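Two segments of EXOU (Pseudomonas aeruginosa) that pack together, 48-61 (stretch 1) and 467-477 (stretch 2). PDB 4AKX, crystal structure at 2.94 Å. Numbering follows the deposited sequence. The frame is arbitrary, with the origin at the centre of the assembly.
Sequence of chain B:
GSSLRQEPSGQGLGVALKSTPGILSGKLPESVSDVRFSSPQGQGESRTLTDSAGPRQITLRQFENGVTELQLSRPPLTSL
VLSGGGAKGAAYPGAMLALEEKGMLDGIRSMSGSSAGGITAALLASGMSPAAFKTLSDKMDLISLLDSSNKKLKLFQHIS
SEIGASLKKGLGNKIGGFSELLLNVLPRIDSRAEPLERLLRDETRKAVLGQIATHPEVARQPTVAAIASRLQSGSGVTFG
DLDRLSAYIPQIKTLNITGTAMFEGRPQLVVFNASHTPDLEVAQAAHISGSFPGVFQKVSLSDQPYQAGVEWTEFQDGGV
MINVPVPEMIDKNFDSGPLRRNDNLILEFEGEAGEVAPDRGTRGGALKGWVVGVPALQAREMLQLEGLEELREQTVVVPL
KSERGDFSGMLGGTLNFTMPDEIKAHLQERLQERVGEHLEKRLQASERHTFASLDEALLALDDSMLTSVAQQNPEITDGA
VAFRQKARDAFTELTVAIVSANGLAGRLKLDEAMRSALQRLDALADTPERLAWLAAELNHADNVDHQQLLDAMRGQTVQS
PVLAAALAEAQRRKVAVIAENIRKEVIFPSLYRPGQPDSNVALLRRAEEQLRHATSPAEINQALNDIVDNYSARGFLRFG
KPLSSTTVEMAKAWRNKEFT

Stretch 1 (48-61) TLTDSAGPRQITLR
Stretch 2 (467-477) TSVAQQNPEIT

The contact joins a folded-back hairpin segment, 48-61, to the end of a helix, 467-472, and the chain that follows it; the two surfaces together bury 496 Å². No clear hydrogen bond crosses between the stretches, so the evidence for the fit lies chiefly in shape and apolar contact.

Stretch 1 doubles back through its own backbone. Leu49 N donates to Leu60 O (2.9 Å) and Leu60 N to Thr50 O (3.0 Å); nearer the tip, Ala53 N donates to Ile58 O (3.1 Å) and Ile58 N to Ala53 O (2.8 Å). A type I turn from Gly54 to Gln57 closes the end, with Gln57 N reaching Gly54 O at 3.2 Å. The chain turns a corner at Leu49, within the first pair, and again at Asp51 and Ser52, between the two pairs. In stretch 2, Gln471 N donates to Thr467 O (3.0 Å) and Asn473 N to Val469 O (2.8 Å). Asn473, at phi/psi -136/80, is the first residue to leave helical geometry, and a weakly bonded helix follows from about 474 to 477.

The register runs in opposite sequence directions: as stretch 1 advances, its partners step back along stretch 2. CA-CA separations are 7.3 Å for Leu49-Ile476, 6.3 Å for Thr50-Asn473, 5.5 Å for Ala53-Val469 and 5.3 Å for Gly54-Ser468. The backbones are therefore closest at the turn and further apart at Leu49, where larger side chains occupy the gap.

Val469 is the central bump. Its chi1 is t (176°), and its two methyls meet several neighbours: CG2 lies 3.9 Å from Ile58 CG2 and 4.3 Å from Ala53 CB, while CG1 lies 4.3 Å from Leu60 CD1 and 3.7 Å from Thr50 OG1. Ile58 (m, m) and Leu60 (m, t) direct CA-to-CB toward the helix and form apolar walls of the hollow. Ala53 also points toward it, but its single methyl allows a close backbone approach, with Ala53 CB 4.1 Å from Val469 CA and 4.1 Å from Ser468 O.

Gly54 suits the tightest spot. Its phi of 83° favours glycine, and an ideal CB would lie 2.9 Å from Ser468 OG, a clash. Without that atom, Gly54 CA settles 4.0 Å from Ser468 CB. Ser468 (chi1 m) is small enough for this place, and its OG is hydrogen-bonded elsewhere in the structure.

At the other end, the CA-to-CB bond of Leu49 (m, t) points sideways and that of Ile476 (-85°, -35°) points toward stretch 1; Leu49 CB and Ile476 CG1 meet at 4.1 Å, a second apolar site, apart from the cluster around Val469. Between the two apolar sites, Thr50 (chi1 t) is buried, and Asn473 (chi1 m) points toward stretch 1.

Gln472, with chi1 and chi2 both t, extends its long side chain toward the corner at Asp51 and Ser52. It has 77 Å² covered by stretch 1, the largest such area of any residue here, so it fills space beside the bend even though its amide orientation is uncertain.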

ATOM      1  N   THR B  48      26.598 -28.963 -31.134  1.00 66.05           N
ATOM      2  CA  THR B  48      26.038 -28.121 -32.204  1.00 63.40           C
ATOM      3  C   THR B  48      25.440 -28.980 -33.301  1.00 59.86           C
ATOM      4  O   THR B  48      26.150 -29.695 -33.972  1.00 64.55           O
ATOM      5  CB  THR B  48      27.112 -27.259 -32.871  1.00 66.77           C
ATOM      6  OG1 THR B  48      27.535 -26.235 -31.969  1.00 70.22           O
ATOM      7  CG2 THR B  48      26.533 -26.594 -34.102  1.00 69.43           C
ATOM      8  N   LEU B  49      24.142 -28.869 -33.514  1.00 58.39           N
ATOM      9  CA  LEU B  49      23.436 -29.728 -34.459  1.00 56.57           C
ATOM     10  C   LEU B  49      23.548 -29.258 -35.921  1.00 64.24           C
ATOM     11  O   LEU B  49      23.336 -30.044 -36.861  1.00 67.56           O
ATOM     12  CB  LEU B  49      21.980 -29.790 -34.074  1.00 51.49           C
ATOM     13  CG  LEU B  49      21.756 -30.287 -32.657  1.00 52.07           C
ATOM     14  CD1 LEU B  49      20.286 -30.281 -32.302  1.00 53.34           C
ATOM     15  CD2 LEU B  49      22.309 -31.689 -32.524  1.00 54.82           C
ATOM     16  N   THR B  50      23.868 -27.981 -36.109  1.00 64.27           N
ATOM     17  CA  THR B  50      23.779 -27.360 -37.402  1.00 67.19           C
ATOM     18  C   THR B  50      24.339 -25.966 -37.247  1.00 69.86           C
ATOM     19  O   THR B  50      23.809 -25.172 -36.470  1.00 69.84           O
ATOM     20  CB  THR B  50      22.308 -27.320 -37.878  1.00 65.95           C
ATOM     21  OG1 THR B  50      22.204 -26.665 -39.139  1.00 72.84           O
ATOM     22  CG2 THR B  50      21.511 -26.569 -36.933  1.00 70.30           C
ATOM     23  N   ASP B  51      25.420 -25.677 -37.975  1.00 77.43           N
ATOM     24  CA  ASP B  51      26.268 -24.502 -37.696  1.00 82.02           C
ATOM     25  C   ASP B  51      25.734 -23.181 -38.252  1.00 90.02           C
ATOM     26  O   ASP B  51      24.991 -22.475 -37.557  1.00 98.40           O
ATOM     27  CB  ASP B  51      27.680 -24.715 -38.188  1.00 82.15           C
ATOM     28  CG  ASP B  51      28.539 -23.498 -37.995  1.00 86.01           C
ATOM     29  OD1 ASP B  51      28.007 -22.406 -37.725  1.00 84.18           O
ATOM     30  OD2 ASP B  51      29.763 -23.627 -38.126  1.00 95.86           O
ATOM     31  N   SER B  52      26.149 -22.812 -39.466  1.00 82.64           N
ATOM     32  CA  SER B  52      25.544 -21.669 -40.124  1.00 80.86           C
ATOM     33  C   SER B  52      24.853 -22.120 -41.369  1.00 81.48           C
ATOM     34  O   SER B  52      25.461 -22.232 -42.432  1.00 90.28           O
ATOM     35  CB  SER B  52      26.567 -20.597 -40.443  1.00 89.20           C
ATOM     36  OG  SER B  52      26.431 -19.510 -39.553  1.00 94.71           O
ATOM     37  N   ALA B  53      23.572 -22.421 -41.234  1.00 75.86           N
ATOM     38  CA  ALA B  53      22.807 -22.917 -42.359  1.00 77.48           C
ATOM     39  C   ALA B  53      22.009 -21.804 -43.049  1.00 79.40           C
ATOM     40  O   ALA B  53      21.219 -21.096 -42.404  1.00 77.77           O
ATOM     41  CB  ALA B  53      21.898 -24.058 -41.928  1.00 67.95           C
ATOM     42  N   GLY B  54      22.240 -21.637 -44.351  1.00 78.77           N
ATOM     43  CA  GLY B  54      21.391 -20.770 -45.150  1.00 80.51           C
ATOM     44  C   GLY B  54      21.718 -19.272 -45.119  1.00 84.04           C
ATOM     45  O   GLY B  54      22.707 -18.841 -44.480  1.00 77.83           O
ATOM     46  N   PRO B  55      20.881 -18.466 -45.815  1.00 85.30           N
ATOM     47  CA  PRO B  55      21.019 -17.012 -45.892  1.00 87.66           C
ATOM     48  C   PRO B  55      20.927 -16.392 -44.511  1.00 89.96           C
ATOM     49  O   PRO B  55      21.592 -15.384 -44.237  1.00 93.85           O
ATOM     50  CB  PRO B  55      19.799 -16.583 -46.722  1.00 87.75           C
ATOM     51  CG  PRO B  55      19.313 -17.831 -47.391  1.00 85.91           C
ATOM     52  CD  PRO B  55      19.628 -18.933 -46.443  1.00 81.89           C
ATOM     53  N   ARG B  56      20.115 -17.014 -43.642  1.00 92.31           N
ATOM     54  CA  ARG B  56      19.842 -16.490 -42.301  1.00 86.04           C
ATOM     55  C   ARG B  56      20.621 -17.191 -41.204  1.00 81.00           C
ATOM     56  O   ARG B  56      20.307 -17.046 -40.038  1.00 85.34           O
ATOM     57  CB  ARG B  56      18.331 -16.462 -42.019  1.00 83.36           C
ATOM     58  CG  ARG B  56      17.632 -15.375 -42.823  1.00 93.02           C
ATOM     59  CD  ARG B  56      16.186 -15.178 -42.455  1.00 90.88           C
ATOM     60  NE  ARG B  56      16.061 -14.603 -41.125  1.00100.25           N
ATOM     61  CZ  ARG B  56      14.903 -14.462 -40.484  1.00112.05           C
ATOM     62  NH1 ARG B  56      13.756 -14.821 -41.066  1.00116.98           N
ATOM     63  NH2 ARG B  56      14.886 -13.955 -39.262  1.00112.98           N
ATOM     64  N   GLN B  57      21.635 -17.953 -41.608  1.00 82.83           N
ATOM     65  CA  GLN B  57      22.737 -18.410 -40.748  1.00 83.19           C
ATOM     66  C   GLN B  57      22.291 -19.229 -39.546  1.00 83.03           C
ATOM     67  O   GLN B  57      22.876 -19.124 -38.454  1.00 83.31           O
ATOM     68  CB  GLN B  57      23.615 -17.245 -40.315  1.00 86.09           C
ATOM     69  CG  GLN B  57      24.397 -16.629 -41.461  1.00101.48           C
ATOM     70  CD  GLN B  57      24.660 -15.151 -41.252  1.00113.04           C
ATOM     71  OE1 GLN B  57      23.735 -14.331 -41.229  1.00122.66           O
ATOM     72  NE2 GLN B  57      25.924 -14.800 -41.085  1.00122.99           N
ATOM     73  N   ILE B  58      21.260 -20.052 -39.753  1.00 76.54           N
ATOM     74  CA  ILE B  58      20.626 -20.803 -38.664  1.00 71.12           C
ATOM     75  C   ILE B  58      21.670 -21.619 -37.856  1.00 73.72           C
ATOM     76  O   ILE B  58      22.347 -22.497 -38.397  1.00 74.70           O
ATOM     77  CB  ILE B  58      19.517 -21.769 -39.195  1.00 66.14           C
ATOM     78  CG1 ILE B  58      18.617 -21.148 -40.301  1.00 63.02           C
ATOM     79  CG2 ILE B  58      18.678 -22.281 -38.054  1.00 68.75           C
ATOM     80  CD1 ILE B  58      17.730 -19.999 -39.864  1.00 59.60           C
ATOM     81  N   THR B  59      21.810 -21.329 -36.564  1.00 76.28           N
ATOM     82  CA  THR B  59      22.566 -22.230 -35.674  1.00 72.23           C
ATOM     83  C   THR B  59      21.711 -22.879 -34.595  1.00 66.88           C
ATOM     84  O   THR B  59      21.034 -22.188 -33.842  1.00 68.79           O
ATOM     85  CB  THR B  59      23.703 -21.512 -34.982  1.00 73.58           C
ATOM     86  OG1 THR B  59      24.609 -21.032 -35.966  1.00 85.76           O
ATOM     87  CG2 THR B  59      24.436 -22.465 -34.086  1.00 76.36           C
ATOM     88  N   LEU B  60      21.775 -24.205 -34.505  1.00 60.20           N
ATOM     89  CA  LEU B  60      21.097 -24.924 -33.444  1.00 59.15           C
ATOM     90  C   LEU B  60      22.074 -25.561 -32.429  1.00 63.54           C
ATOM     91  O   LEU B  60      22.943 -26.377 -32.794  1.00 69.52           O
ATOM     92  CB  LEU B  60      20.164 -25.977 -34.033  1.00 55.16           C
ATOM     93  CG  LEU B  60      19.003 -25.466 -34.881  1.00 55.64           C
ATOM     94  CD1 LEU B  60      18.337 -26.607 -35.649  1.00 52.34           C
ATOM     95  CD2 LEU B  60      17.989 -24.714 -34.013  1.00 62.52           C
ATOM     96  N   ARG B  61      21.952 -25.171 -31.167  1.00 55.20           N
ATOM     97  CA  ARG B  61      22.736 -25.805 -30.132  1.00 57.61           C
ATOM     98  C   ARG B  61      21.787 -26.605 -29.294  1.00 56.85           C
ATOM     99  O   ARG B  61      20.667 -26.174 -29.049  1.00 55.02           O
ATOM    100  CB  ARG B  61      23.407 -24.769 -29.240  1.00 66.04           C
ATOM    101  CG  ARG B  61      24.564 -24.064 -29.882  1.00 75.23           C
ATOM    102  CD  ARG B  61      25.107 -22.954 -29.003  1.00 85.02           C
ATOM    103  NE  ARG B  61      26.412 -22.561 -29.532  1.00106.94           N
ATOM    104  CZ  ARG B  61      26.596 -21.782 -30.601  1.00110.07           C
ATOM    105  NH1 ARG B  61      25.553 -21.238 -31.233  1.00 98.24           N
ATOM    106  NH2 ARG B  61      27.833 -21.522 -31.020  1.00112.17           N
ATOM    107  N   THR B 467      14.276 -26.053 -44.893  1.00 63.87           N
ATOM    108  CA  THR B 467      14.957 -26.688 -46.007  1.00 65.03           C
ATOM    109  C   THR B 467      16.466 -26.456 -45.945  1.00 69.95           C
ATOM    110  O   THR B 467      17.244 -27.326 -46.361  1.00 77.28           O
ATOM    111  CB  THR B 467      14.375 -26.266 -47.368  1.00 70.90           C
ATOM    112  OG1 THR B 467      12.997 -26.625 -47.424  1.00 73.77           O
ATOM    113  CG2 THR B 467      15.090 -26.969 -48.539  1.00 75.82           C
ATOM    114  N   SER B 468      16.897 -25.317 -45.398  1.00 69.46           N
ATOM    115  CA  SER B 468      18.333 -25.038 -45.318  1.00 72.08           C
ATOM    116  C   SER B 468      18.966 -25.957 -44.294  1.00 71.45           C
ATOM    117  O   SER B 468      19.991 -26.604 -44.559  1.00 74.61           O
ATOM    118  CB  SER B 468      18.618 -23.587 -44.948  1.00 74.41           C
ATOM    119  OG  SER B 468      17.852 -22.693 -45.727  1.00 84.61           O
ATOM    120  N   VAL B 469      18.361 -26.045 -43.125  1.00 62.56           N
ATOM    121  CA  VAL B 469      18.947 -26.869 -42.122  1.00 64.25           C
ATOM    122  C   VAL B 469      19.022 -28.295 -42.655  1.00 70.61           C
ATOM    123  O   VAL B 469      20.047 -28.987 -42.489  1.00 73.53           O
ATOM    124  CB  VAL B 469      18.160 -26.782 -40.832  1.00 62.81           C
ATOM    125  CG1 VAL B 469      18.727 -27.736 -39.781  1.00 59.90           C
ATOM    126  CG2 VAL B 469      18.161 -25.333 -40.346  1.00 64.59           C
ATOM    127  N   ALA B 470      17.968 -28.687 -43.376  1.00 71.11           N
ATOM    128  CA  ALA B 470      17.869 -30.013 -43.975  1.00 70.67           C
ATOM    129  C   ALA B 470      19.019 -30.336 -44.923  1.00 76.87           C
ATOM    130  O   ALA B 470      19.630 -31.405 -44.793  1.00 78.88           O
ATOM    131  CB  ALA B 470      16.541 -30.181 -44.666  1.00 65.82           C
ATOM    132  N   GLN B 471      19.327 -29.415 -45.849  1.00 84.45           N
ATOM    133  CA  GLN B 471      20.499 -29.551 -46.773  1.00 92.37           C
ATOM    134  C   GLN B 471      21.759 -29.896 -46.002  1.00 93.87           C
ATOM    135  O   GLN B 471      22.542 -30.747 -46.414  1.00 95.67           O
ATOM    136  CB  GLN B 471      20.793 -28.246 -47.543  1.00 93.93           C
ATOM    137  CG  GLN B 471      19.713 -27.762 -48.497  1.00103.42           C
ATOM    138  CD  GLN B 471      20.233 -26.759 -49.535  1.00113.64           C
ATOM    139  OE1 GLN B 471      21.369 -26.864 -50.018  1.00116.60           O
ATOM    140  NE2 GLN B 471      19.389 -25.793 -49.896  1.00113.40           N
ATOM    141  N   GLN B 472      21.953 -29.198 -44.887  1.00 94.08           N
ATOM    142  CA  GLN B 472      23.210 -29.212 -44.185  1.00 93.73           C
ATOM    143  C   GLN B 472      23.288 -30.429 -43.277  1.00 91.21           C
ATOM    144  O   GLN B 472      24.287 -31.151 -43.298  1.00100.67           O
ATOM    145  CB  GLN B 472      23.388 -27.906 -43.402  1.00 98.45           C
ATOM    146  CG  GLN B 472      24.532 -27.912 -42.403  1.00103.34           C
ATOM    147  CD  GLN B 472      25.027 -26.523 -42.061  1.00102.24           C
ATOM    148  OE1 GLN B 472      25.345 -25.721 -42.957  1.00 92.94           O
ATOM    149  NE2 GLN B 472      25.130 -26.237 -40.757  1.00 95.03           N
ATOM    150  N   ASN B 473      22.228 -30.677 -42.515  1.00 81.43           N
ATOM    151  CA  ASN B 473      22.215 -31.798 -41.593  1.00 79.71           C
ATOM    152  C   ASN B 473      20.918 -32.553 -41.648  1.00 74.91           C
ATOM    153  O   ASN B 473      20.063 -32.378 -40.792  1.00 72.82           O
ATOM    154  CB  ASN B 473      22.477 -31.324 -40.161  1.00 87.50           C
ATOM    155  CG  ASN B 473      23.955 -31.126 -39.876  1.00 99.44           C
ATOM    156  OD1 ASN B 473      24.557 -31.866 -39.080  1.00118.61           O
ATOM    157  ND2 ASN B 473      24.557 -30.135 -40.534  1.00 91.01           N
ATOM    158  N   PRO B 474      20.762 -33.421 -42.651  1.00 76.86           N
ATOM    159  CA  PRO B 474      19.462 -34.066 -42.866  1.00 76.28           C
ATOM    160  C   PRO B 474      19.050 -35.046 -41.750  1.00 73.86           C
ATOM    161  O   PRO B 474      17.878 -35.399 -41.651  1.00 76.05           O
ATOM    162  CB  PRO B 474      19.634 -34.781 -44.208  1.00 71.50           C
ATOM    163  CG  PRO B 474      21.091 -35.002 -44.334  1.00 75.14           C
ATOM    164  CD  PRO B 474      21.781 -33.885 -43.604  1.00 76.96           C
ATOM    165  N   GLU B 475      19.990 -35.449 -40.904  1.00 73.62           N
ATOM    166  CA  GLU B 475      19.701 -36.447 -39.882  1.00 80.10           C
ATOM    167  C   GLU B 475      18.817 -35.831 -38.827  1.00 74.25           C
ATOM    168  O   GLU B 475      17.970 -36.485 -38.250  1.00 80.49           O
ATOM    169  CB  GLU B 475      20.994 -36.981 -39.260  1.00 90.54           C
ATOM    170  CG  GLU B 475      22.013 -35.904 -38.897  1.00103.24           C
ATOM    171  CD  GLU B 475      22.873 -35.459 -40.079  1.00119.55           C
ATOM    172  OE1 GLU B 475      22.703 -35.998 -41.195  1.00122.70           O
ATOM    173  OE2 GLU B 475      23.740 -34.573 -39.890  1.00130.68           O
ATOM    174  N   ILE B 476      18.991 -34.537 -38.647  1.00 75.47           N
ATOM    175  CA  ILE B 476      18.302 -33.744 -37.640  1.00 71.35           C
ATOM    176  C   ILE B 476      16.836 -33.477 -38.000  1.00 65.50           C
ATOM    177  O   ILE B 476      15.956 -33.463 -37.136  1.00 59.63           O
ATOM    178  CB  ILE B 476      19.097 -32.421 -37.427  1.00 75.45           C
ATOM    179  CG1 ILE B 476      20.227 -32.646 -36.421  1.00 86.71           C
ATOM    180  CG2 ILE B 476      18.236 -31.272 -36.973  1.00 69.89           C
ATOM    181  CD1 ILE B 476      19.863 -33.630 -35.323  1.00 93.08           C
ATOM    182  N   THR B 477      16.568 -33.314 -39.280  1.00 63.58           N
ATOM    183  CA  THR B 477      15.345 -32.686 -39.680  1.00 63.77           C
ATOM    184  C   THR B 477      14.373 -33.631 -40.359  1.00 72.36           C
ATOM    185  O   THR B 477      13.191 -33.308 -40.528  1.00 75.77           O
ATOM    186  CB  THR B 477      15.625 -31.531 -40.629  1.00 63.93           C
ATOM    187  OG1 THR B 477      16.498 -31.976 -41.669  1.00 65.25           O
ATOM    188  CG2 THR B 477      16.266 -30.394 -39.896  1.00 65.35           C
TER